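Local coordinates for protein 2,3-dihydroxybenzoate-AMP ligase (Bacillus subtilis, PDB 1MDB) that belongs to the ANL superfamily of AMP-binding enzymes and binds adenosine monophosphate and 2,3-dihydroxy-benzoic acid, at residues A[94-99]-A[183-188]. Numbering follows the deposited sequence.
Sequences ALFRLG and DVAFLQ
With CG of Phe96 anti to its own carbonyl carbon (chi1 -76°), the ring leaves the helix and reaches across to the strand, while Phe186, its CG lodged between backbone N and carbonyl carbon (chi1 63°), holds its ring beside the strand where the tip of Phe96 arrives. Phe96 CZ meets Phe186 CD2 at 3.8 Å, an oblique crossing in which Phe186 lies at the edge of the Phe96 ring, near its plane. At that same edge the carbonyl oxygen of Ala185 stands 3.3 Å from Phe96 CE2, an approach consistent with the weakly positive C-H rim of the ring meeting a carbonyl oxygen. Ala185 CB adds looser apolar packing, 4.2 Å from Phe96 CE2. No hydrogen bond joins the segments; the contact is a small, fully buried one, to which the helix contributes almost solely the ring of Phe96. Ala185 and Phe186 both pair with Arg202, a classic beta bulge in the two-stranded antiparallel sheet of 184-189 and 199-203. Beyond the pair, Phe96 stacks with Phe27, and Phe186 packs edge-to-face with Phe104 and Tyr207. The contact thus seats helix 86-98, near its Schellman end at Gly99, against strand 184-189, whose Leu187 makes backbone hydrogen bonds with Pro102 and Phe104 of strand 101-104.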
ATOM      1  N   ALA A  94       8.799  18.575  -5.719  1.00 24.82           N
ATOM      2  CA  ALA A  94       9.634  19.294  -6.673  1.00 24.80           C
ATOM      3  C   ALA A  94       9.297  18.728  -8.054  1.00 25.76           C
ATOM      4  O   ALA A  94       9.143  19.470  -9.031  1.00 24.75           O
ATOM      5  CB  ALA A  94      11.110  19.066  -6.368  1.00 24.41           C
ATOM      6  N   LEU A  95       9.195  17.405  -8.132  1.00 24.43           N
ATOM      7  CA  LEU A  95       8.849  16.761  -9.392  1.00 25.30           C
ATOM      8  C   LEU A  95       7.441  17.195  -9.768  1.00 26.67           C
ATOM      9  O   LEU A  95       7.157  17.482 -10.927  1.00 27.05           O
ATOM     10  CB  LEU A  95       8.919  15.244  -9.252  1.00 24.08           C
ATOM     11  CG  LEU A  95      10.347  14.697  -9.127  1.00 25.27           C
ATOM     12  CD1 LEU A  95      10.309  13.212  -8.799  1.00 23.42           C
ATOM     13  CD2 LEU A  95      11.101  14.944 -10.440  1.00 25.16           C
ATOM     14  N   PHE A  96       6.563  17.247  -8.773  1.00 28.84           N
ATOM     15  CA  PHE A  96       5.185  17.664  -8.987  1.00 29.80           C
ATOM     16  C   PHE A  96       5.110  19.075  -9.583  1.00 31.22           C
ATOM     17  O   PHE A  96       4.283  19.330 -10.463  1.00 32.99           O
ATOM     18  CB  PHE A  96       4.416  17.613  -7.659  1.00 29.31           C
ATOM     19  CG  PHE A  96       4.033  16.221  -7.219  1.00 25.02           C
ATOM     20  CD1 PHE A  96       3.704  15.968  -5.891  1.00 22.67           C
ATOM     21  CD2 PHE A  96       3.963  15.175  -8.131  1.00 25.38           C
ATOM     22  CE1 PHE A  96       3.308  14.692  -5.482  1.00 22.79           C
ATOM     23  CE2 PHE A  96       3.568  13.892  -7.723  1.00 23.67           C
ATOM     24  CZ  PHE A  96       3.241  13.658  -6.403  1.00 21.81           C
ATOM     25  N   ARG A  97       5.972  19.985  -9.121  1.00 32.44           N
ATOM     26  CA  ARG A  97       5.958  21.363  -9.632  1.00 33.68           C
ATOM     27  C   ARG A  97       6.606  21.525 -11.004  1.00 34.34           C
ATOM     28  O   ARG A  97       6.355  22.507 -11.706  1.00 34.86           O
ATOM     29  CB  ARG A  97       6.622  22.319  -8.633  1.00 33.93           C
ATOM     30  CG  ARG A  97       5.936  22.332  -7.268  1.00 36.66           C
ATOM     31  CD  ARG A  97       5.688  23.731  -6.745  1.00 34.34           C
ATOM     32  NE  ARG A  97       6.327  23.924  -5.455  1.00 37.76           N
ATOM     33  CZ  ARG A  97       5.707  24.271  -4.335  1.00 34.34           C
ATOM     34  NH1 ARG A  97       4.400  24.477  -4.315  1.00 37.61           N
ATOM     35  NH2 ARG A  97       6.406  24.405  -3.226  1.00 36.53           N
ATOM     36  N   LEU A  98       7.438  20.563 -11.384  1.00 34.58           N
ATOM     37  CA  LEU A  98       8.107  20.587 -12.681  1.00 35.71           C
ATOM     38  C   LEU A  98       7.263  19.818 -13.683  1.00 34.94           C
ATOM     39  O   LEU A  98       7.557  19.799 -14.875  1.00 36.43           O
ATOM     40  CB  LEU A  98       9.487  19.929 -12.566  1.00 38.12           C
ATOM     41  CG  LEU A  98      10.340  19.761 -13.830  1.00 41.04           C
ATOM     42  CD1 LEU A  98      10.503  21.102 -14.547  1.00 42.25           C
ATOM     43  CD2 LEU A  98      11.702  19.198 -13.444  1.00 40.92           C
ATOM     44  N   GLY A  99       6.205  19.179 -13.195  1.00 34.49           N
ATOM     45  CA  GLY A  99       5.359  18.397 -14.075  1.00 34.64           C
ATOM     46  C   GLY A  99       6.004  17.061 -14.427  1.00 34.13           C
ATOM     47  O   GLY A  99       5.587  16.387 -15.377  1.00 33.80           O
ATOM     48  N   ASP A 183      -3.531  16.710 -15.337  1.00 31.13           N
ATOM     49  CA  ASP A 183      -2.353  15.999 -15.827  1.00 33.17           C
ATOM     50  C   ASP A 183      -2.048  14.789 -14.942  1.00 32.59           C
ATOM     51  O   ASP A 183      -2.408  14.761 -13.761  1.00 32.34           O
ATOM     52  CB  ASP A 183      -1.105  16.907 -15.827  1.00 33.67           C
ATOM     53  CG  ASP A 183      -1.181  18.049 -16.842  1.00 37.13           C
ATOM     54  OD1 ASP A 183      -1.907  17.930 -17.852  1.00 37.86           O
ATOM     55  OD2 ASP A 183      -0.481  19.066 -16.634  1.00 38.47           O
ATOM     56  N   VAL A 184      -1.395  13.783 -15.516  1.00 30.95           N
ATOM     57  CA  VAL A 184      -0.996  12.634 -14.720  1.00 30.09           C
ATOM     58  C   VAL A 184       0.050  13.224 -13.783  1.00 28.84           C
ATOM     59  O   VAL A 184       0.905  13.998 -14.216  1.00 31.29           O
ATOM     60  CB  VAL A 184      -0.329  11.537 -15.574  1.00 30.19           C
ATOM     61  CG1 VAL A 184       0.297  10.492 -14.666  1.00 25.82           C
ATOM     62  CG2 VAL A 184      -1.363  10.891 -16.507  1.00 30.28           C
ATOM     63  N   ALA A 185      -0.020  12.879 -12.505  1.00 30.02           N
ATOM     64  CA  ALA A 185       0.931  13.405 -11.530  1.00 29.52           C
ATOM     65  C   ALA A 185       2.069  12.429 -11.233  1.00 28.94           C
ATOM     66  O   ALA A 185       3.176  12.839 -10.866  1.00 29.91           O
ATOM     67  CB  ALA A 185       0.197  13.748 -10.243  1.00 29.54           C
ATOM     68  N   PHE A 186       1.793  11.138 -11.381  1.00 28.66           N
ATOM     69  CA  PHE A 186       2.798  10.116 -11.105  1.00 28.08           C
ATOM     70  C   PHE A 186       2.307   8.731 -11.504  1.00 28.20           C
ATOM     71  O   PHE A 186       1.134   8.546 -11.825  1.00 27.52           O
ATOM     72  CB  PHE A 186       3.132  10.116  -9.609  1.00 28.33           C
ATOM     73  CG  PHE A 186       1.963   9.762  -8.724  1.00 30.00           C
ATOM     74  CD1 PHE A 186       1.454   8.467  -8.697  1.00 31.46           C
ATOM     75  CD2 PHE A 186       1.366  10.728  -7.922  1.00 31.48           C
ATOM     76  CE1 PHE A 186       0.368   8.138  -7.889  1.00 32.09           C
ATOM     77  CE2 PHE A 186       0.283  10.413  -7.111  1.00 31.57           C
ATOM     78  CZ  PHE A 186      -0.218   9.114  -7.094  1.00 33.11           C
ATOM     79  N   LEU A 187       3.209   7.755 -11.451  1.00 25.86           N
ATOM     80  CA  LEU A 187       2.852   6.388 -11.774  1.00 27.62           C
ATOM     81  C   LEU A 187       3.098   5.512 -10.552  1.00 26.76           C
ATOM     82  O   LEU A 187       4.209   5.464 -10.025  1.00 26.22           O
ATOM     83  CB  LEU A 187       3.683   5.877 -12.966  1.00 27.71           C
ATOM     84  CG  LEU A 187       3.642   6.731 -14.239  1.00 27.22           C
ATOM     85  CD1 LEU A 187       4.478   6.083 -15.331  1.00 27.73           C
ATOM     86  CD2 LEU A 187       2.205   6.886 -14.697  1.00 27.77           C
ATOM     87  N   GLN A 188       2.051   4.832 -10.099  1.00 28.21           N
ATOM     88  CA  GLN A 188       2.145   3.937  -8.949  1.00 30.12           C
ATOM     89  C   GLN A 188       2.345   2.520  -9.447  1.00 29.23           C
ATOM     90  O   GLN A 188       2.281   2.269 -10.654  1.00 29.71           O
ATOM     91  CB  GLN A 188       0.870   4.019  -8.100  1.00 30.35           C
ATOM     92  CG  GLN A 188       1.020   4.827  -6.825  1.00 30.55           C
ATOM     93  CD  GLN A 188       1.921   4.154  -5.791  1.00 33.03           C
ATOM     94  OE1 GLN A 188       2.127   4.686  -4.705  1.00 32.61           O
ATOM     95  NE2 GLN A 188       2.460   2.984  -6.125  1.00 31.92           N
TER